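Local structure of glucuronoarabinoxylan endo-1,4-beta-xylanase (Clostridium papyrosolvens, 4FMV) at residues S23-I29 with P68-N72; S344-S350 with G362-V367. The protein is a glycoside hydrolase family 30 endoxylanase, probably cleaving internal beta-1,4 linkages of plant cell-wall polysaccharides, represented here by its barrel and beta-domain part. All coordinates share one frame. Residue numbers count along the deposited sequence, not the author numbering.

The two contacts hold different elements: contact 1 joins a loop to a helix within the (beta/alpha)8 barrel, and contact 2 pairs the strands of a hairpin in the beta domain packed beside the barrel, built mostly from the last third of the chain. Their nearest atoms lie about 27 Å apart. Both are partly buried, though contact 1 lies nearer the centre of the molecule (about 18 Å between centres, against about 28 Å for contact 2). In contact 1 polar side chains make the bonds, with E69 and N72 reaching from the helix. In contact 2 most hydrogen bonds run backbone to backbone, and valine and isoleucine side chains pack on the inward face.

Contact 1. Residues S23-I29 with P68-N72; sequences SAWCGTI and PELAN
This is a polar loop-to-helix contact: residues 23-29, the loop after strand 11-22, lie against residues 68-72, early in helix 67-78. The loop opens with a type II beta turn from S23 to C26, closed by C26 N to S23 O at 3.0 Å, with W25, like the following G27 (57/-139), at positive phi. T28 and P68 come closest in backbone (CA-CA 4.8 Å), and the I29 and N72 CA atoms are 6.2 Å apart. In this TIM barrel the first beta-alpha loop meets the helix after the next strand, 45-49. N72 (chi1 m) suits its place because its amide both gives and accepts: ND2 donates to G27 O and OD1 accepts from I29 N, each at 2.9 Å, clasping the backbone around T28. N72 ND2 also donates to E69 OE2 (3.0 Å), which takes the short bond from S23 OG (2.6 Å; S23 chi1 p). E69 (m, m) accepts R49 N on OE1, while a water links OE1 to W25 N. T28 CG2 rests on A71 CB (4.0 Å).

Contact 2. Residues S344-S350 with G362-V367; sequences SASSVVS and GANIAV
Residues 344-350 and 362-367 run antiparallel, their end-to-end directions 166° apart, as parts of the hairpin strands 347-353 and 360-366. V348 and I365 form a hydrogen-bonded pair (CA-CA 5.4 Å): V348 N donates to I365 O at 3.0 Å, and I365 N to V348 O at 2.9 Å. S347 and A366 are the non-hydrogen-bonded pair beside it (CA-CA 4.5 Å). Beyond them V367 N reaches S346 O weakly, at 3.3 Å. In the other direction, beyond V349-N364, the register slips by one residue, A363 being passed over, and G362 N donates to S350 O over a short 2.5 Å. A CB on G362 would collide with S350 OG, so glycine fits here; that hydroxyl (chi1 p) makes a weak bond to A363 O at 3.4 Å. V349 turns its backbone polar groups away from residues 362-367 and bonds V385 on strand 380-387.

Side chains sort by face. V348 (m) and I365 (m, t) share one, V348 CG2 lying 4.0 Å from I365 CB, and both touch F384. V367 (chi1 t) adds to this apolar patch, its CG2 4.0 Å from V348 CG1, and meets F372. The beta-branched V348, I365 and V367 suit both extended backbone and this inward packing, whereas the small S347 and A366 occupy the opposite, more open face. Such a two-faced hairpin is typical of the beta-sandwich domain that accompanies the catalytic barrel in family 30 enzymes.

Contact 1. Residues S23-I29 with P68-N72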
# COMPACT_ATOMS: atom_id res chain seq x y z
N SER A 23 10.60 3.53 -2.30
CA SER A 23 11.91 4.01 -2.75
C SER A 23 13.07 3.06 -2.37
O SER A 23 14.24 3.42 -2.51
CB SER A 23 12.18 5.44 -2.24
OG SER A 23 11.98 5.55 -0.84
N ALA A 24 12.74 1.89 -1.82
CA ALA A 24 13.77 0.92 -1.40
C ALA A 24 14.76 0.62 -2.50
O ALA A 24 14.37 0.35 -3.63
CB ALA A 24 13.11 -0.40 -0.94
N TRP A 25 16.05 0.68 -2.18
CA TRP A 25 17.13 0.39 -3.13
C TRP A 25 17.11 1.27 -4.40
O TRP A 25 17.70 0.91 -5.41
CB TRP A 25 17.12 -1.09 -3.53
CG TRP A 25 17.65 -2.01 -2.46
CD1 TRP A 25 18.92 -2.01 -1.92
CD2 TRP A 25 16.94 -3.07 -1.81
NE1 TRP A 25 19.02 -3.00 -0.97
CE2 TRP A 25 17.83 -3.68 -0.89
CE3 TRP A 25 15.63 -3.58 -1.92
CZ2 TRP A 25 17.46 -4.77 -0.08
CZ3 TRP A 25 15.27 -4.67 -1.11
CH2 TRP A 25 16.18 -5.24 -0.20
N CYS A 26 16.44 2.42 -4.33
CA CYS A 26 16.41 3.37 -5.45
C CYS A 26 17.46 4.47 -5.33
O CYS A 26 17.46 5.44 -6.11
CB CYS A 26 15.01 3.96 -5.62
SG CYS A 26 13.82 2.66 -6.00
N GLY A 27 18.32 4.36 -4.32
CA GLY A 27 19.24 5.44 -4.01
C GLY A 27 18.45 6.71 -3.75
O GLY A 27 17.39 6.68 -3.09
N THR A 28 18.95 7.83 -4.27
CA THR A 28 18.26 9.10 -4.18
C THR A 28 17.47 9.32 -5.46
O THR A 28 18.04 9.53 -6.53
CB THR A 28 19.28 10.23 -3.99
OG1 THR A 28 20.07 9.92 -2.84
CG2 THR A 28 18.59 11.61 -3.80
N ILE A 29 16.14 9.29 -5.33
CA ILE A 29 15.26 9.44 -6.49
C ILE A 29 15.21 10.92 -6.91
O ILE A 29 15.25 11.82 -6.06
CB ILE A 29 13.87 8.88 -6.19
CG1 ILE A 29 13.97 7.37 -5.85
CG2 ILE A 29 12.96 9.11 -7.35
CD1 ILE A 29 12.61 6.63 -5.64
N PRO A 68 19.99 8.92 1.73
CA PRO A 68 19.22 8.77 0.49
C PRO A 68 17.72 8.62 0.75
O PRO A 68 16.91 9.22 0.05
CB PRO A 68 19.80 7.49 -0.13
CG PRO A 68 21.23 7.46 0.37
CD PRO A 68 21.09 7.94 1.81
N GLU A 69 17.34 7.82 1.74
CA GLU A 69 15.93 7.61 2.01
C GLU A 69 15.32 8.82 2.71
O GLU A 69 14.15 9.11 2.52
CB GLU A 69 15.72 6.32 2.81
CG GLU A 69 15.95 5.02 2.02
CD GLU A 69 14.81 4.69 1.08
OE1 GLU A 69 14.55 3.49 0.85
OE2 GLU A 69 14.18 5.64 0.56
N LEU A 70 16.11 9.53 3.52
CA LEU A 70 15.66 10.84 4.01
C LEU A 70 15.27 11.78 2.84
O LEU A 70 14.25 12.46 2.89
CB LEU A 70 16.70 11.50 4.92
CG LEU A 70 16.41 12.97 5.27
CD1 LEU A 70 15.16 13.09 6.13
CD2 LEU A 70 17.59 13.66 5.96
N ALA A 71 16.10 11.84 1.81
CA ALA A 71 15.82 12.72 0.68
C ALA A 71 14.52 12.29 -0.02
O ALA A 71 13.71 13.13 -0.42
CB ALA A 71 17.01 12.76 -0.30
N ASN A 72 14.34 10.98 -0.18
CA ASN A 72 13.13 10.44 -0.77
C ASN A 72 11.90 10.82 0.05
O ASN A 72 10.90 11.30 -0.47
CB ASN A 72 13.26 8.91 -0.91
CG ASN A 72 14.37 8.53 -1.90
OD1 ASN A 72 14.66 9.28 -2.84
ND2 ASN A 72 14.99 7.36 -1.70
O HOH W 1 16.71 1.85 0.40
O HOH W 2 15.18 11.78 -3.36

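Contact 2. Residues S344-S350 with G362-V367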
# COMPACT_ATOMS: atom_id res chain seq x y z
N SER A 344 -26.00 12.75 -4.77
CA SER A 344 -25.82 12.76 -6.22
C SER A 344 -24.70 13.69 -6.68
O SER A 344 -24.04 14.34 -5.87
CB SER A 344 -27.13 13.14 -6.91
OG SER A 344 -26.99 13.03 -8.32
N ALA A 345 -24.51 13.74 -7.99
CA ALA A 345 -23.50 14.58 -8.61
C ALA A 345 -24.14 15.33 -9.76
O ALA A 345 -25.10 14.85 -10.36
CB ALA A 345 -22.33 13.74 -9.09
N SER A 346 -23.63 16.52 -10.06
CA SER A 346 -24.16 17.32 -11.16
C SER A 346 -23.68 16.71 -12.47
O SER A 346 -24.41 16.66 -13.47
CB SER A 346 -23.68 18.76 -11.03
OG SER A 346 -22.61 18.84 -10.09
N SER A 347 -22.43 16.23 -12.44
CA SER A 347 -21.81 15.59 -13.59
C SER A 347 -20.52 14.91 -13.13
O SER A 347 -20.14 15.00 -11.95
CB SER A 347 -21.48 16.63 -14.65
OG SER A 347 -20.58 17.58 -14.11
N VAL A 348 -19.84 14.24 -14.05
CA VAL A 348 -18.56 13.62 -13.73
C VAL A 348 -17.59 13.74 -14.91
O VAL A 348 -18.02 13.91 -16.05
CB VAL A 348 -18.70 12.12 -13.37
CG1 VAL A 348 -19.77 11.89 -12.28
CG2 VAL A 348 -19.01 11.31 -14.62
N VAL A 349 -16.30 13.65 -14.62
CA VAL A 349 -15.28 13.59 -15.65
C VAL A 349 -14.62 12.24 -15.47
O VAL A 349 -14.75 11.62 -14.42
CB VAL A 349 -14.26 14.75 -15.53
CG1 VAL A 349 -14.99 16.09 -15.52
CG2 VAL A 349 -13.38 14.60 -14.27
N SER A 350 -13.97 11.74 -16.51
CA SER A 350 -13.40 10.41 -16.46
C SER A 350 -11.94 10.43 -16.87
O SER A 350 -11.48 11.35 -17.54
CB SER A 350 -14.17 9.48 -17.38
OG SER A 350 -13.96 9.83 -18.72
N GLY A 362 -11.13 11.63 -20.05
CA GLY A 362 -12.20 10.95 -20.76
C GLY A 362 -13.35 11.87 -21.09
O GLY A 362 -13.21 13.10 -21.06
N ALA A 363 -14.50 11.27 -21.37
CA ALA A 363 -15.69 12.01 -21.73
C ALA A 363 -16.32 12.63 -20.49
O ALA A 363 -16.54 11.92 -19.51
CB ALA A 363 -16.69 11.09 -22.43
N ASN A 364 -16.60 13.93 -20.53
CA ASN A 364 -17.43 14.54 -19.49
C ASN A 364 -18.86 14.05 -19.64
O ASN A 364 -19.41 14.08 -20.74
CB ASN A 364 -17.42 16.06 -19.60
CG ASN A 364 -16.03 16.64 -19.45
OD1 ASN A 364 -15.17 16.04 -18.81
ND2 ASN A 364 -15.81 17.81 -20.04
N ILE A 365 -19.46 13.59 -18.54
CA ILE A 365 -20.78 12.95 -18.61
C ILE A 365 -21.79 13.62 -17.67
O ILE A 365 -21.52 13.80 -16.49
CB ILE A 365 -20.70 11.44 -18.27
CG1 ILE A 365 -19.51 10.77 -18.97
CG2 ILE A 365 -22.01 10.71 -18.64
CD1 ILE A 365 -19.31 9.31 -18.57
N ALA A 366 -22.95 13.99 -18.22
CA ALA A 366 -24.01 14.58 -17.41
C ALA A 366 -24.64 13.53 -16.50
O ALA A 366 -24.88 12.39 -16.92
CB ALA A 366 -25.07 15.20 -18.29
N VAL A 367 -24.92 13.90 -15.25
CA VAL A 367 -25.67 13.04 -14.36
C VAL A 367 -27.13 13.52 -14.25
O VAL A 367 -27.41 14.63 -13.80
CB VAL A 367 -25.01 12.91 -12.96
CG1 VAL A 367 -25.94 12.23 -11.97
CG2 VAL A 367 -23.71 12.13 -13.07